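Local structure of gene product PA4716 (Pseudomonas aeruginosa, 1U0K) at residues 204-209 with 245-251. The protein is of unproven function but, as a member of the PhzF family, is probably an isomerase, perhaps an epimerase. Residues are numbered along the deposited sequence.
Sequences GREGRT and VLHQGRF
Start with E206, which gives this contact more buried surface than any other residue. Its backbone pairs with that of H247 in a single parallel bridge, CA to CA 4.5 Å. H247 N donates to R205 O at 2.9 Å and G207 N to H247 O at 3.1 Å, so H247 is hydrogen-bonded to the residues flanking E206; its ring (chi1 m) sets H247 CD2 3.4 Å from G204 O, near the ring plane. The axes of strands 206-208 and 245-248 approach to 4.9 Å and cross at -38°. R205, at phi/psi 49/50, forms with E206 a G1 beta bulge opposite D201, at the turn back from strand 196-201. The extended E206 side chain (chi1 and chi2 both t) meets R250 in a salt bridge, OE2 to NE 2.8 Å, while a water donates a hydrogen bond to E206 OE2 (2.6 Å) and accepts one from R250 N (3.2 Å). F251 (chi1 m) covers R208 of the other segment: with chi3 p, the R208 guanidinium lies flat on its ring, planes at 8°, R208 CZ 4.0 Å from the F251 centroid, a cation-pi stack. R208 NH2 also salt-bridges E217. Water links G207 O to G249 N; G249, at phi/psi 105/-4, turns the chain into the 3-10 segment carrying R250 and F251. The bridge thus joins hairpin 196-201/206-208 to strand 244-248, with the T209 side chain about 9 Å from that of E48, the predicted active-site residue. Chemically, two backbone hydrogen bonds fix the register, and beyond them two arginines, R250 on E206 and R208 on F251, together with ordered water, hold the segments together.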
ATOM      1  N   GLY A 204     -19.758 -10.197 -19.096  1.00 27.42           N
ATOM      2  CA  GLY A 204     -18.591  -9.385 -19.393  1.00 26.78           C
ATOM      3  C   GLY A 204     -17.273  -9.998 -18.940  1.00 25.99           C
ATOM      4  O   GLY A 204     -16.215  -9.464 -19.271  1.00 26.04           O
ATOM      5  N   ARG A 205     -17.337 -11.113 -18.208  1.00 25.16           N
ATOM      6  CA  ARG A 205     -16.156 -11.800 -17.675  1.00 24.67           C
ATOM      7  C   ARG A 205     -15.228 -10.820 -16.981  1.00 24.09           C
ATOM      8  O   ARG A 205     -14.033 -10.765 -17.258  1.00 23.72           O
ATOM      9  CB  ARG A 205     -15.431 -12.555 -18.784  1.00 24.71           C
ATOM     10  CG  ARG A 205     -16.278 -13.637 -19.399  1.00 24.83           C
ATOM     11  CD  ARG A 205     -15.634 -14.322 -20.563  1.00 26.07           C
ATOM     12  NE  ARG A 205     -16.490 -15.368 -21.113  1.00 25.95           N
ATOM     13  CZ  ARG A 205     -16.231 -16.021 -22.242  1.00 26.92           C
ATOM     14  NH1 ARG A 205     -15.134 -15.749 -22.941  1.00 26.14           N
ATOM     15  NH2 ARG A 205     -17.069 -16.959 -22.673  1.00 27.19           N
ATOM     16  N   GLU A 206     -15.812 -10.029 -16.094  1.00 23.39           N
ATOM     17  CA  GLU A 206     -15.096  -9.013 -15.346  1.00 23.22           C
ATOM     18  C   GLU A 206     -15.406  -9.192 -13.877  1.00 22.57           C
ATOM     19  O   GLU A 206     -16.522  -9.555 -13.508  1.00 21.79           O
ATOM     20  CB  GLU A 206     -15.519  -7.621 -15.796  1.00 23.68           C
ATOM     21  CG  GLU A 206     -14.767  -6.494 -15.109  1.00 25.47           C
ATOM     22  CD  GLU A 206     -14.995  -5.156 -15.779  1.00 28.77           C
ATOM     23  OE1 GLU A 206     -16.140  -4.895 -16.203  1.00 31.01           O
ATOM     24  OE2 GLU A 206     -14.032  -4.375 -15.898  1.00 31.42           O
ATOM     25  N   GLY A 207     -14.413  -8.932 -13.035  1.00 21.28           N
ATOM     26  CA  GLY A 207     -14.575  -9.121 -11.609  1.00 20.89           C
ATOM     27  C   GLY A 207     -14.024  -7.989 -10.771  1.00 20.22           C
ATOM     28  O   GLY A 207     -13.301  -7.118 -11.255  1.00 20.28           O
ATOM     29  N   ARG A 208     -14.404  -8.006  -9.502  1.00 20.00           N
ATOM     30  CA  ARG A 208     -13.888  -7.066  -8.512  1.00 20.22           C
ATOM     31  C   ARG A 208     -13.685  -7.778  -7.187  1.00 20.00           C
ATOM     32  O   ARG A 208     -14.499  -8.595  -6.779  1.00 19.17           O
ATOM     33  CB  ARG A 208     -14.863  -5.909  -8.309  1.00 20.65           C
ATOM     34  CG  ARG A 208     -14.895  -4.929  -9.463  1.00 21.61           C
ATOM     35  CD  ARG A 208     -15.677  -3.656  -9.163  1.00 22.53           C
ATOM     36  NE  ARG A 208     -14.911  -2.701  -8.373  1.00 23.04           N
ATOM     37  CZ  ARG A 208     -15.311  -1.465  -8.076  1.00 24.43           C
ATOM     38  NH1 ARG A 208     -16.486  -1.007  -8.492  1.00 26.01           N
ATOM     39  NH2 ARG A 208     -14.537  -0.678  -7.355  1.00 24.56           N
ATOM     40  N   THR A 209     -12.588  -7.454  -6.513  1.00 19.85           N
ATOM     41  CA  THR A 209     -12.306  -8.037  -5.206  1.00 20.24           C
ATOM     42  C   THR A 209     -11.379  -7.127  -4.401  1.00 20.03           C
ATOM     43  O   THR A 209     -10.587  -6.373  -4.964  1.00 19.52           O
ATOM     44  CB  THR A 209     -11.718  -9.455  -5.383  1.00 20.29           C
ATOM     45  OG1 THR A 209     -11.826 -10.204  -4.163  1.00 20.73           O
ATOM     46  CG2 THR A 209     -10.219  -9.427  -5.711  1.00 20.93           C
ATOM     47  N   VAL A 245     -10.293 -14.694 -21.873  1.00 25.46           N
ATOM     48  CA  VAL A 245      -9.713 -13.712 -20.972  1.00 25.26           C
ATOM     49  C   VAL A 245     -10.721 -13.222 -19.938  1.00 24.30           C
ATOM     50  O   VAL A 245     -11.915 -13.060 -20.223  1.00 23.72           O
ATOM     51  CB  VAL A 245      -9.015 -12.527 -21.739  1.00 25.57           C
ATOM     52  CG1 VAL A 245      -8.600 -12.932 -23.151  1.00 26.45           C
ATOM     53  CG2 VAL A 245      -9.850 -11.281 -21.764  1.00 27.02           C
ATOM     54  N   LEU A 246     -10.224 -13.036 -18.722  1.00 23.21           N
ATOM     55  CA  LEU A 246     -10.942 -12.344 -17.669  1.00 22.60           C
ATOM     56  C   LEU A 246     -10.388 -10.935 -17.544  1.00 22.39           C
ATOM     57  O   LEU A 246      -9.220 -10.671 -17.862  1.00 21.99           O
ATOM     58  CB  LEU A 246     -10.790 -13.073 -16.338  1.00 22.57           C
ATOM     59  CG  LEU A 246     -11.211 -14.534 -16.289  1.00 23.39           C
ATOM     60  CD1 LEU A 246     -11.069 -15.049 -14.869  1.00 24.17           C
ATOM     61  CD2 LEU A 246     -12.650 -14.720 -16.801  1.00 24.00           C
ATOM     62  N   HIS A 247     -11.237 -10.024 -17.090  1.00 21.77           N
ATOM     63  CA  HIS A 247     -10.868  -8.623 -16.970  1.00 21.62           C
ATOM     64  C   HIS A 247     -10.955  -8.220 -15.515  1.00 21.37           C
ATOM     65  O   HIS A 247     -11.876  -8.612 -14.811  1.00 20.84           O
ATOM     66  CB  HIS A 247     -11.784  -7.731 -17.822  1.00 21.92           C
ATOM     67  CG  HIS A 247     -11.926  -8.201 -19.234  1.00 23.28           C
ATOM     68  ND1 HIS A 247     -10.946  -8.016 -20.184  1.00 24.76           N
ATOM     69  CD2 HIS A 247     -12.926  -8.873 -19.850  1.00 24.83           C
ATOM     70  CE1 HIS A 247     -11.339  -8.548 -21.327  1.00 25.83           C
ATOM     71  NE2 HIS A 247     -12.535  -9.080 -21.151  1.00 26.33           N
ATOM     72  N   GLN A 248      -9.980  -7.440 -15.071  1.00 20.93           N
ATOM     73  CA  GLN A 248      -9.977  -6.902 -13.714  1.00 20.86           C
ATOM     74  C   GLN A 248      -9.113  -5.652 -13.667  1.00 21.19           C
ATOM     75  O   GLN A 248      -8.145  -5.534 -14.414  1.00 21.10           O
ATOM     76  CB  GLN A 248      -9.444  -7.937 -12.720  1.00 20.85           C
ATOM     77  CG  GLN A 248      -9.879  -7.698 -11.272  1.00 19.72           C
ATOM     78  CD  GLN A 248      -9.331  -8.741 -10.311  1.00 19.58           C
ATOM     79  OE1 GLN A 248      -9.287  -9.927 -10.640  1.00 18.23           O
ATOM     80  NE2 GLN A 248      -8.902  -8.302  -9.121  1.00 18.85           N
ATOM     81  N   GLY A 249      -9.470  -4.722 -12.791  1.00 21.97           N
ATOM     82  CA  GLY A 249      -8.615  -3.589 -12.483  1.00 22.93           C
ATOM     83  C   GLY A 249      -9.006  -2.247 -13.074  1.00 23.95           C
ATOM     84  O   GLY A 249      -8.372  -1.240 -12.760  1.00 24.06           O
ATOM     85  N   ARG A 250     -10.050  -2.204 -13.892  1.00 25.56           N
ATOM     86  CA  ARG A 250     -10.381  -0.969 -14.606  1.00 26.86           C
ATOM     87  C   ARG A 250     -10.899   0.139 -13.683  1.00 27.35           C
ATOM     88  O   ARG A 250     -10.719   1.316 -13.979  1.00 27.43           O
ATOM     89  CB  ARG A 250     -11.340  -1.244 -15.776  1.00 27.16           C
ATOM     90  CG  ARG A 250     -12.826  -1.187 -15.480  1.00 29.04           C
ATOM     91  CD  ARG A 250     -13.679  -1.261 -16.747  1.00 30.98           C
ATOM     92  NE  ARG A 250     -15.008  -1.816 -16.502  1.00 32.92           N
ATOM     93  CZ  ARG A 250     -16.055  -1.117 -16.063  1.00 34.50           C
ATOM     94  NH1 ARG A 250     -15.964   0.189 -15.822  1.00 35.26           N
ATOM     95  NH2 ARG A 250     -17.213  -1.736 -15.872  1.00 35.57           N
ATOM     96  N   PHE A 251     -11.518  -0.238 -12.564  1.00 28.03           N
ATOM     97  CA  PHE A 251     -11.988   0.736 -11.571  1.00 28.68           C
ATOM     98  C   PHE A 251     -10.843   1.343 -10.748  1.00 28.78           C
ATOM     99  O   PHE A 251     -11.048   2.301 -10.003  1.00 29.19           O
ATOM    100  CB  PHE A 251     -13.025   0.101 -10.641  1.00 28.70           C
ATOM    101  CG  PHE A 251     -14.268  -0.370 -11.350  1.00 29.81           C
ATOM    102  CD1 PHE A 251     -14.398  -1.695 -11.744  1.00 30.51           C
ATOM    103  CD2 PHE A 251     -15.299   0.516 -11.640  1.00 31.19           C
ATOM    104  CE1 PHE A 251     -15.534  -2.132 -12.409  1.00 31.53           C
ATOM    105  CE2 PHE A 251     -16.441   0.082 -12.303  1.00 31.74           C
ATOM    106  CZ  PHE A 251     -16.559  -1.243 -12.686  1.00 31.79           C
TER
HETATM  107  O   HOH W   1     -13.136 -13.321 -22.668  1.00 27.78           O
HETATM  108  O   HOH W   2     -11.532  -4.665 -15.328  1.00 30.46           O
HETATM  109  O   HOH W   3     -12.644  -4.715 -12.457  1.00 23.20           O
HETATM  110  O   HOH W   4     -10.808  -5.605  -8.410  1.00 18.20           O